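Local coordinates for delta-like protein (Rattus norvegicus, PDB 4XL1) that probably acts as a Notch ligand of the Delta family, with a C2-like N-terminal domain followed by DSL and EGF-like domains, at residues F13-G18 against S114-I119. The protein carries 3 engineered substitutions. Sequence-based numbering, arbitrary orientation.
Sequences FANERG and SLISQI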
loop_
_atom_site.group_PDB
_atom_site.type_symbol
_atom_site.label_atom_id
_atom_site.label_comp_id
_atom_site.label_asym_id
_atom_site.label_seq_id
_atom_site.Cartn_x
_atom_site.Cartn_y
_atom_site.Cartn_z
ATOM N N PHE B 13 -24.818 -9.595 -1.042
ATOM C CA PHE B 13 -25.404 -8.932 0.114
ATOM C C PHE B 13 -26.867 -9.325 0.264
ATOM O O PHE B 13 -27.620 -9.344 -0.711
ATOM C CB PHE B 13 -25.268 -7.415 -0.006
ATOM C CG PHE B 13 -25.630 -6.673 1.249
ATOM C CD1 PHE B 13 -24.825 -6.754 2.374
ATOM C CD2 PHE B 13 -26.766 -5.883 1.302
ATOM C CE1 PHE B 13 -25.151 -6.071 3.530
ATOM C CE2 PHE B 13 -27.097 -5.195 2.455
ATOM C CZ PHE B 13 -26.288 -5.289 3.570
ATOM N N ALA B 14 -27.265 -9.645 1.490
ATOM C CA ALA B 14 -28.649 -9.997 1.763
ATOM C C ALA B 14 -29.251 -9.082 2.822
ATOM O O ALA B 14 -28.681 -8.896 3.894
ATOM C CB ALA B 14 -28.748 -11.448 2.199
ATOM N N ASN B 15 -30.400 -8.499 2.499
ATOM C CA ASN B 15 -31.187 -7.730 3.453
ATOM C C ASN B 15 -32.657 -7.979 3.146
ATOM O O ASN B 15 -33.351 -7.106 2.626
ATOM C CB ASN B 15 -30.847 -6.241 3.373
ATOM C CG ASN B 15 -31.514 -5.429 4.467
ATOM O OD1 ASN B 15 -32.051 -5.981 5.426
ATOM N ND2 ASN B 15 -31.481 -4.108 4.326
ATOM N N GLU B 16 -33.122 -9.184 3.466
ATOM C CA GLU B 16 -34.410 -9.663 2.971
ATOM C C GLU B 16 -35.634 -8.898 3.468
ATOM O O GLU B 16 -36.648 -8.837 2.773
ATOM C CB GLU B 16 -34.588 -11.141 3.312
ATOM C CG GLU B 16 -33.775 -12.062 2.427
ATOM C CD GLU B 16 -34.349 -13.459 2.359
ATOM O OE1 GLU B 16 -34.641 -14.050 3.421
ATOM O OE2 GLU B 16 -34.505 -13.967 1.229
ATOM N N ARG B 17 -35.554 -8.323 4.662
ATOM C CA ARG B 17 -36.682 -7.563 5.192
ATOM C C ARG B 17 -36.534 -6.063 4.961
ATOM O O ARG B 17 -37.396 -5.281 5.365
ATOM C CB ARG B 17 -36.885 -7.867 6.678
ATOM C CG ARG B 17 -37.461 -9.252 6.920
ATOM C CD ARG B 17 -37.435 -9.654 8.382
ATOM N NE ARG B 17 -37.569 -11.101 8.528
ATOM C CZ ARG B 17 -38.723 -11.752 8.408
ATOM N NH1 ARG B 17 -39.841 -11.082 8.153
ATOM N NH2 ARG B 17 -38.764 -13.069 8.550
ATOM N N GLY B 18 -35.442 -5.673 4.310
ATOM C CA GLY B 18 -35.219 -4.288 3.933
ATOM C C GLY B 18 -35.267 -3.316 5.093
ATOM O O GLY B 18 -36.013 -2.338 5.067
ATOM N N SER B 114 -29.021 6.724 5.583
ATOM C CA SER B 114 -29.143 5.986 6.833
ATOM C C SER B 114 -28.370 4.668 6.760
ATOM O O SER B 114 -28.419 3.961 5.754
ATOM C CB SER B 114 -30.614 5.719 7.159
ATOM O OG SER B 114 -31.367 6.919 7.145
ATOM N N LEU B 115 -27.657 4.352 7.837
ATOM C CA LEU B 115 -26.862 3.131 7.922
ATOM C C LEU B 115 -27.731 1.877 7.968
ATOM O O LEU B 115 -28.778 1.860 8.611
ATOM C CB LEU B 115 -25.953 3.185 9.154
ATOM C CG LEU B 115 -25.018 2.001 9.414
ATOM C CD1 LEU B 115 -23.874 1.983 8.412
ATOM C CD2 LEU B 115 -24.482 2.065 10.833
ATOM N N ILE B 116 -27.291 0.830 7.274
ATOM C CA ILE B 116 -27.983 -0.453 7.306
ATOM C C ILE B 116 -27.299 -1.386 8.298
ATOM O O ILE B 116 -27.910 -1.835 9.267
ATOM C CB ILE B 116 -28.017 -1.114 5.915
ATOM C CG1 ILE B 116 -28.843 -0.266 4.947
ATOM C CG2 ILE B 116 -28.576 -2.525 6.004
ATOM C CD1 ILE B 116 -28.940 -0.843 3.554
ATOM N N SER B 117 -26.021 -1.654 8.051
ATOM C CA SER B 117 -25.200 -2.458 8.948
ATOM C C SER B 117 -23.738 -2.301 8.568
ATOM O O SER B 117 -23.417 -1.745 7.518
ATOM C CB SER B 117 -25.607 -3.935 8.902
ATOM O OG SER B 117 -25.191 -4.546 7.692
ATOM N N GLN B 118 -22.848 -2.798 9.416
ATOM C CA GLN B 118 -21.426 -2.703 9.135
ATOM C C GLN B 118 -20.659 -3.832 9.794
ATOM O O GLN B 118 -21.106 -4.418 10.781
ATOM C CB GLN B 118 -20.866 -1.350 9.588
ATOM C CG GLN B 118 -20.850 -1.139 11.095
ATOM C CD GLN B 118 -20.175 0.163 11.494
ATOM O OE1 GLN B 118 -19.100 0.496 10.993
ATOM N NE2 GLN B 118 -20.809 0.910 12.391
ATOM N N ILE B 119 -19.494 -4.127 9.237
ATOM C CA ILE B 119 -18.630 -5.153 9.788
ATOM C C ILE B 119 -17.238 -4.583 9.977
ATOM O O ILE B 119 -16.891 -3.554 9.396
ATOM C CB ILE B 119 -18.571 -6.406 8.879
ATOM C CG1 ILE B 119 -18.163 -6.033 7.448
ATOM C CG2 ILE B 119 -19.908 -7.130 8.879
ATOM C CD1 ILE B 119 -16.688 -6.240 7.139
#
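Phe13 and Asn15 meet Ile116 and Ser117 between the two sheets of the C2-like beta sandwich, near one end of it. Phe13 lies on strand 4-14 of one sheet, while strand 114-124 belongs to the other, so the contact bridges the two sheets. The closest approach is Asn15 ND2 to Ile116 CG2, at 3.7 Å. Here the amide nitrogen lies against the methyl, the side chains crossing at a slant. With chi1 at -173°, CG of Asn15 extends opposite the backbone N, and the amide reaches toward Ile116. ND2 also makes a weak hydrogen bond to Met19 O. The Phe13 ring presents its edge: Ile116 CG2 lies near the ring plane, 4.3 Å from Phe13 CZ, a looser apolar touch. Phe13, Asn15 and Ile116 are buried. The Phe13 side chain also touches Ala97, Thr32 and Leu143, and that of Ile116 touches Cys30 and Thr32. Ile116 and Ser117 form a classic beta bulge opposite Ala97, and both of their side chains set out toward Phe13 and Asn15. By contrast, Glu16 and Arg17 are exposed on a type I turn from Asn15 to Gly18, closed by Gly18 N to Asn15 O at 3.0 Å. Ser117 is partly exposed; its OG hydrogen-bonds to Thr141 OG1 and sits 4.3 Å from Phe13 CZ, at the ring edge.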